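Signal recognition particle subunit srp14 (Schizosaccharomyces pombe, PDB 2W9J) probably serves, as an RNA-binding subunit of the signal recognition particle, in the cotranslational targeting of secretory and membrane proteins to the endoplasmic reticulum. Local coordinates at residues Leu64-Phe67 / Thr68-Phe71; Leu9-Leu12 / Thr13-Gln17. All coordinates share one frame; numbering follows the deposited sequence.

The two contacts are local ones, each within a single run of chain, and together they sample both helices of this small alpha-beta protein. Contact 2 (9-17) takes up most of helix 5-17. Contact 1 (64-71) covers the turn after strand 57-63 and the start of helix 67-76. Their centres lie about 19 Å apart, on opposite sides of the chain's centre. They still meet at one point: Phe70 CE1 packs against Leu9 CD2 at 4.0 Å. Phe70 also touches Asn5 and Phe8 of helix 5-17, and Thr60, Val62 and Ile48 of the sheet; Leu12 touches Tyr74 of helix 67-76. The chain carries no bound RNA, so neither contact can be tied to a binding surface here.

Contact 1 of 2, residues Leu64-Phe67 / Thr68-Phe71; sequences LDYF and TDFF
This is a helix-start contact on the surface, where the chain leaves strand 57-63 and enters helix 67-76. Tyr66 holds the N-cap position. Its carbonyl O accepts Phe70 N at 2.8 Å, and Phe67 O accepts Phe71 N one residue on. Both bonds are nearly straight. The Tyr66 ring lies across the first turn. Its CG stands anti to the backbone N (chi1 -158°), and one face receives Asp69 CB, a CH-pi contact 3.6 Å from the ring centroid. A water ties the turn together: it donates to Asp65 O and to Asp69 OD2 (2.7 Å), and accepts from Asp69 N. On another side of the helix, Phe67 and Phe71 form a T-shaped pair with planes at 81°. The edge of Phe71 points at one face of Phe67, with CE1 3.4 Å from Phe67 CD2. Leu64 CD2 lies over the opposite face. Replacing Phe67 with alanine would probably leave the Phe71 edge and the Leu64 methyl without the ring between them. Tyr66 touches Asn5 of helix 5-17. Phe67 rests on Val46 and Val62, Phe71 on Ile48, and buried Phe70 touches Phe8 and Leu9 of helix 5-17, Thr60 and Val62 of strand 57-63 and Ile48 of strand 45-51.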
ATOM      1  N   LEU A  64       7.423  -9.070  -8.130  1.00 44.02           N
ATOM      2  CA  LEU A  64       7.112 -10.449  -7.711  1.00 45.05           C
ATOM      3  C   LEU A  64       8.039 -11.001  -6.638  1.00 45.38           C
ATOM      4  O   LEU A  64       7.586 -11.641  -5.696  1.00 45.46           O
ATOM      5  CB  LEU A  64       7.111 -11.415  -8.899  1.00 45.28           C
ATOM      6  CG  LEU A  64       5.834 -11.600  -9.730  1.00 46.25           C
ATOM      7  CD1 LEU A  64       5.866 -12.975 -10.415  1.00 46.83           C
ATOM      8  CD2 LEU A  64       4.552 -11.437  -8.897  1.00 46.53           C
ATOM      9  N   ASP A  65       9.334 -10.749  -6.795  1.00 45.99           N
ATOM     10  CA  ASP A  65      10.347 -11.208  -5.854  1.00 46.64           C
ATOM     11  C   ASP A  65      10.147 -10.659  -4.434  1.00 46.88           C
ATOM     12  O   ASP A  65      10.614 -11.249  -3.462  1.00 46.62           O
ATOM     13  CB  ASP A  65      11.745 -10.836  -6.370  1.00 46.87           C
ATOM     14  CG  ASP A  65      12.175 -11.661  -7.584  1.00 47.39           C
ATOM     15  OD1 ASP A  65      11.544 -12.710  -7.862  1.00 48.54           O
ATOM     16  OD2 ASP A  65      13.155 -11.259  -8.260  1.00 46.79           O
ATOM     17  N   TYR A  66       9.453  -9.533  -4.321  1.00 47.21           N
ATOM     18  CA  TYR A  66       9.306  -8.864  -3.040  1.00 47.90           C
ATOM     19  C   TYR A  66       7.895  -9.019  -2.461  1.00 47.59           C
ATOM     20  O   TYR A  66       7.566  -8.422  -1.435  1.00 47.53           O
ATOM     21  CB  TYR A  66       9.694  -7.381  -3.172  1.00 48.50           C
ATOM     22  CG  TYR A  66      10.089  -6.708  -1.858  1.00 51.42           C
ATOM     23  CD1 TYR A  66       9.268  -5.729  -1.274  1.00 53.49           C
ATOM     24  CD2 TYR A  66      11.286  -7.051  -1.196  1.00 53.46           C
ATOM     25  CE1 TYR A  66       9.622  -5.102  -0.069  1.00 55.43           C
ATOM     26  CE2 TYR A  66      11.653  -6.430   0.012  1.00 55.50           C
ATOM     27  CZ  TYR A  66      10.811  -5.459   0.567  1.00 56.93           C
ATOM     28  OH  TYR A  66      11.151  -4.842   1.754  1.00 58.59           O
ATOM     29  N   PHE A  67       7.071  -9.838  -3.111  1.00 47.36           N
ATOM     30  CA  PHE A  67       5.679 -10.046  -2.690  1.00 47.35           C
ATOM     31  C   PHE A  67       5.522 -10.503  -1.219  1.00 47.39           C
ATOM     32  O   PHE A  67       4.850  -9.834  -0.420  1.00 47.31           O
ATOM     33  CB  PHE A  67       4.981 -11.022  -3.648  1.00 47.25           C
ATOM     34  CG  PHE A  67       4.050 -10.363  -4.636  1.00 47.30           C
ATOM     35  CD1 PHE A  67       4.428  -9.204  -5.322  1.00 46.76           C
ATOM     36  CD2 PHE A  67       2.795 -10.923  -4.898  1.00 46.95           C
ATOM     37  CE1 PHE A  67       3.572  -8.604  -6.226  1.00 46.32           C
ATOM     38  CE2 PHE A  67       1.929 -10.334  -5.801  1.00 46.68           C
ATOM     39  CZ  PHE A  67       2.321  -9.167  -6.474  1.00 47.14           C
ATOM     40  N   THR A  68       6.137 -11.632  -0.872  1.00 47.36           N
ATOM     41  CA  THR A  68       6.132 -12.133   0.508  1.00 47.56           C
ATOM     42  C   THR A  68       6.430 -11.010   1.515  1.00 47.47           C
ATOM     43  O   THR A  68       5.623 -10.736   2.416  1.00 47.50           O
ATOM     44  CB  THR A  68       7.164 -13.262   0.689  1.00 47.58           C
ATOM     45  OG1 THR A  68       6.832 -14.358  -0.170  1.00 48.13           O
ATOM     46  CG2 THR A  68       7.194 -13.736   2.125  1.00 47.68           C
ATOM     47  N   ASP A  69       7.589 -10.366   1.327  1.00 47.26           N
ATOM     48  CA  ASP A  69       8.088  -9.286   2.183  1.00 46.63           C
ATOM     49  C   ASP A  69       7.100  -8.145   2.303  1.00 46.12           C
ATOM     50  O   ASP A  69       6.775  -7.718   3.416  1.00 45.70           O
ATOM     51  CB  ASP A  69       9.408  -8.747   1.625  1.00 46.75           C
ATOM     52  CG  ASP A  69      10.601  -9.625   1.979  1.00 47.82           C
ATOM     53  OD1 ASP A  69      10.871  -9.816   3.197  1.00 48.23           O
ATOM     54  OD2 ASP A  69      11.278 -10.110   1.037  1.00 48.18           O
ATOM     55  N   PHE A  70       6.629  -7.667   1.148  1.00 45.59           N
ATOM     56  CA  PHE A  70       5.727  -6.530   1.083  1.00 45.20           C
ATOM     57  C   PHE A  70       4.399  -6.822   1.727  1.00 45.46           C
ATOM     58  O   PHE A  70       3.899  -6.009   2.487  1.00 45.33           O
ATOM     59  CB  PHE A  70       5.494  -6.054  -0.357  1.00 45.08           C
ATOM     60  CG  PHE A  70       4.587  -4.867  -0.438  1.00 43.43           C
ATOM     61  CD1 PHE A  70       5.092  -3.588  -0.295  1.00 41.40           C
ATOM     62  CD2 PHE A  70       3.209  -5.033  -0.588  1.00 42.95           C
ATOM     63  CE1 PHE A  70       4.244  -2.479  -0.334  1.00 42.00           C
ATOM     64  CE2 PHE A  70       2.359  -3.932  -0.629  1.00 42.20           C
ATOM     65  CZ  PHE A  70       2.879  -2.648  -0.503  1.00 41.45           C
ATOM     66  N   PHE A  71       3.821  -7.974   1.421  1.00 46.23           N
ATOM     67  CA  PHE A  71       2.556  -8.339   2.045  1.00 47.50           C
ATOM     68  C   PHE A  71       2.711  -8.662   3.526  1.00 48.12           C
ATOM     69  O   PHE A  71       1.783  -8.466   4.310  1.00 47.88           O
ATOM     70  CB  PHE A  71       1.817  -9.417   1.250  1.00 47.40           C
ATOM     71  CG  PHE A  71       1.323  -8.917  -0.072  1.00 48.68           C
ATOM     72  CD1 PHE A  71       1.881  -9.369  -1.262  1.00 48.92           C
ATOM     73  CD2 PHE A  71       0.345  -7.923  -0.130  1.00 49.62           C
ATOM     74  CE1 PHE A  71       1.447  -8.869  -2.489  1.00 48.51           C
ATOM     75  CE2 PHE A  71      -0.092  -7.418  -1.353  1.00 48.79           C
ATOM     76  CZ  PHE A  71       0.460  -7.893  -2.533  1.00 48.77           C
TER
HETATM   77  O   HOH W   1       9.466 -11.362  -0.566  1.00 50.42           O

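Contact 2 of 2, residues Leu9-Leu12 / Thr13-Gln17; sequences LKKL and TDLLQ
Residues Leu9 to Gln17 form continuous helix, with i to i+4 backbone bonds that are uneven: Leu16 N to Leu12 O is 3.0 Å, while Asp14 N to Lys10 O is weak at 3.5 Å. Leu9 O takes two donors from Thr13. Thr13 N gives a weak bond, and Thr13 OG1 donates to Leu9 O at 3.2 Å, in the carbonyl plane. The threonine hydroxyl is thus turned back onto its own helix. With OG1 beside the backbone N (chi1 -69°), it sits close to the preceding turn. Lys10 and Asp14 make an i to i+4 salt bridge on the exposed side. The lysine chain bends at chi2 (55°) and again at chi4, bringing NZ to both carboxylate oxygens, 3.2 Å from Asp14 OD2 and 3.3 Å from Asp14 OD1. Both bonds are weak, so the ammonium straddles the carboxylate loosely. Helix 5-17 is amphipathic: this charged side faces away from the one that carries Leu9 and Leu12, which pack on helix 67-76 at Phe70, Ser73 and Tyr74. Lys11 adds a second positive charge nearby. Its NZ lies 3.6 Å from Asp14 CB but 4.4 Å from Asp14 OD2, beyond a salt bridge, and may still steady the carboxylate's negative charge. Leu12 CD1 is 4.4 Å from Leu16 CG, a light apolar contact. Thr13 touches Val77 and Gln81; on a different side of the helix Leu15 meets Ala55.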
ATOM      1  N   LEU A   9       3.963   2.218   2.439  1.00 46.53           N
ATOM      2  CA  LEU A   9       3.611   1.695   3.747  1.00 46.64           C
ATOM      3  C   LEU A   9       3.639   2.775   4.813  1.00 47.10           C
ATOM      4  O   LEU A   9       2.872   2.712   5.775  1.00 46.95           O
ATOM      5  CB  LEU A   9       4.567   0.571   4.135  1.00 46.34           C
ATOM      6  CG  LEU A   9       4.490  -0.639   3.214  1.00 45.43           C
ATOM      7  CD1 LEU A   9       5.584  -1.626   3.520  1.00 45.07           C
ATOM      8  CD2 LEU A   9       3.126  -1.281   3.288  1.00 44.47           C
ATOM      9  N   LYS A  10       4.531   3.752   4.645  1.00 47.73           N
ATOM     10  CA  LYS A  10       4.643   4.857   5.587  1.00 48.41           C
ATOM     11  C   LYS A  10       3.425   5.764   5.479  1.00 48.89           C
ATOM     12  O   LYS A  10       2.893   6.228   6.498  1.00 49.18           O
ATOM     13  CB  LYS A  10       5.921   5.659   5.355  1.00 48.33           C
ATOM     14  CG  LYS A  10       6.051   6.909   6.233  1.00 49.13           C
ATOM     15  CD  LYS A  10       5.929   6.566   7.734  1.00 51.17           C
ATOM     16  CE  LYS A  10       5.649   7.797   8.601  1.00 50.92           C
ATOM     17  NZ  LYS A  10       4.825   7.463   9.801  1.00 50.55           N
ATOM     18  N   LYS A  11       2.988   6.007   4.247  1.00 49.26           N
ATOM     19  CA  LYS A  11       1.874   6.924   3.992  1.00 49.55           C
ATOM     20  C   LYS A  11       0.524   6.249   4.249  1.00 49.50           C
ATOM     21  O   LYS A  11      -0.458   6.918   4.577  1.00 49.46           O
ATOM     22  CB  LYS A  11       1.973   7.507   2.574  1.00 49.60           C
ATOM     23  CG  LYS A  11       1.176   8.802   2.344  1.00 50.46           C
ATOM     24  CD  LYS A  11       1.507   9.901   3.358  1.00 51.23           C
ATOM     25  CE  LYS A  11       0.269  10.749   3.665  1.00 51.40           C
ATOM     26  NZ  LYS A  11       0.340  11.422   4.994  1.00 51.22           N
ATOM     27  N   LEU A  12       0.502   4.923   4.108  1.00 49.56           N
ATOM     28  CA  LEU A  12      -0.660   4.092   4.413  1.00 49.81           C
ATOM     29  C   LEU A  12      -1.013   4.176   5.883  1.00 50.42           C
ATOM     30  O   LEU A  12      -2.182   4.317   6.235  1.00 51.02           O
ATOM     31  CB  LEU A  12      -0.375   2.630   4.056  1.00 49.66           C
ATOM     32  CG  LEU A  12      -1.449   1.575   4.320  1.00 48.01           C
ATOM     33  CD1 LEU A  12      -2.729   1.937   3.594  1.00 47.91           C
ATOM     34  CD2 LEU A  12      -0.966   0.220   3.864  1.00 46.73           C
ATOM     35  N   THR A  13       0.005   4.059   6.731  1.00 50.90           N
ATOM     36  CA  THR A  13      -0.119   4.288   8.160  1.00 51.26           C
ATOM     37  C   THR A  13      -0.840   5.601   8.388  1.00 51.73           C
ATOM     38  O   THR A  13      -1.920   5.633   8.974  1.00 51.65           O
ATOM     39  CB  THR A  13       1.268   4.359   8.831  1.00 51.15           C
ATOM     40  OG1 THR A  13       1.877   3.063   8.813  1.00 51.06           O
ATOM     41  CG2 THR A  13       1.156   4.841  10.271  1.00 51.08           C
ATOM     42  N   ASP A  14      -0.246   6.675   7.884  1.00 52.53           N
ATOM     43  CA  ASP A  14      -0.719   8.021   8.166  1.00 53.57           C
ATOM     44  C   ASP A  14      -2.089   8.312   7.551  1.00 54.08           C
ATOM     45  O   ASP A  14      -2.772   9.241   7.982  1.00 54.14           O
ATOM     46  CB  ASP A  14       0.338   9.052   7.758  1.00 53.63           C
ATOM     47  CG  ASP A  14       1.683   8.826   8.464  1.00 54.28           C
ATOM     48  OD1 ASP A  14       1.696   8.533   9.680  1.00 54.58           O
ATOM     49  OD2 ASP A  14       2.735   8.941   7.800  1.00 54.81           O
ATOM     50  N   LEU A  15      -2.493   7.501   6.569  1.00 54.69           N
ATOM     51  CA  LEU A  15      -3.858   7.555   6.025  1.00 55.38           C
ATOM     52  C   LEU A  15      -4.865   6.907   6.957  1.00 55.66           C
ATOM     53  O   LEU A  15      -5.996   7.381   7.092  1.00 55.64           O
ATOM     54  CB  LEU A  15      -3.957   6.876   4.657  1.00 55.37           C
ATOM     55  CG  LEU A  15      -3.521   7.602   3.380  1.00 56.24           C
ATOM     56  CD1 LEU A  15      -4.357   7.093   2.207  1.00 57.77           C
ATOM     57  CD2 LEU A  15      -3.617   9.126   3.475  1.00 56.67           C
ATOM     58  N   LEU A  16      -4.452   5.806   7.578  1.00 56.17           N
ATOM     59  CA  LEU A  16      -5.299   5.079   8.522  1.00 56.59           C
ATOM     60  C   LEU A  16      -5.319   5.735   9.905  1.00 56.86           C
ATOM     61  O   LEU A  16      -6.310   5.615  10.629  1.00 56.99           O
ATOM     62  CB  LEU A  16      -4.863   3.611   8.623  1.00 56.56           C
ATOM     63  CG  LEU A  16      -4.877   2.748   7.355  1.00 56.27           C
ATOM     64  CD1 LEU A  16      -4.431   1.334   7.692  1.00 56.10           C
ATOM     65  CD2 LEU A  16      -6.250   2.735   6.689  1.00 56.09           C
ATOM     66  N   GLN A  17      -4.224   6.415  10.260  1.00 57.20           N
ATOM     67  CA  GLN A  17      -4.114   7.188  11.505  1.00 57.44           C
ATOM     68  C   GLN A  17      -5.069   8.365  11.498  1.00 57.42           C
ATOM     69  O   GLN A  17      -5.679   8.684  12.517  1.00 57.34           O
ATOM     70  CB  GLN A  17      -2.695   7.732  11.687  1.00 57.58           C
ATOM     71  CG  GLN A  17      -1.723   6.804  12.399  1.00 58.27           C
ATOM     72  CD  GLN A  17      -0.336   7.420  12.561  1.00 59.47           C
ATOM     73  OE1 GLN A  17      -0.036   8.474  11.991  1.00 59.99           O
ATOM     74  NE2 GLN A  17       0.517   6.759  13.343  1.00 59.43           N
TER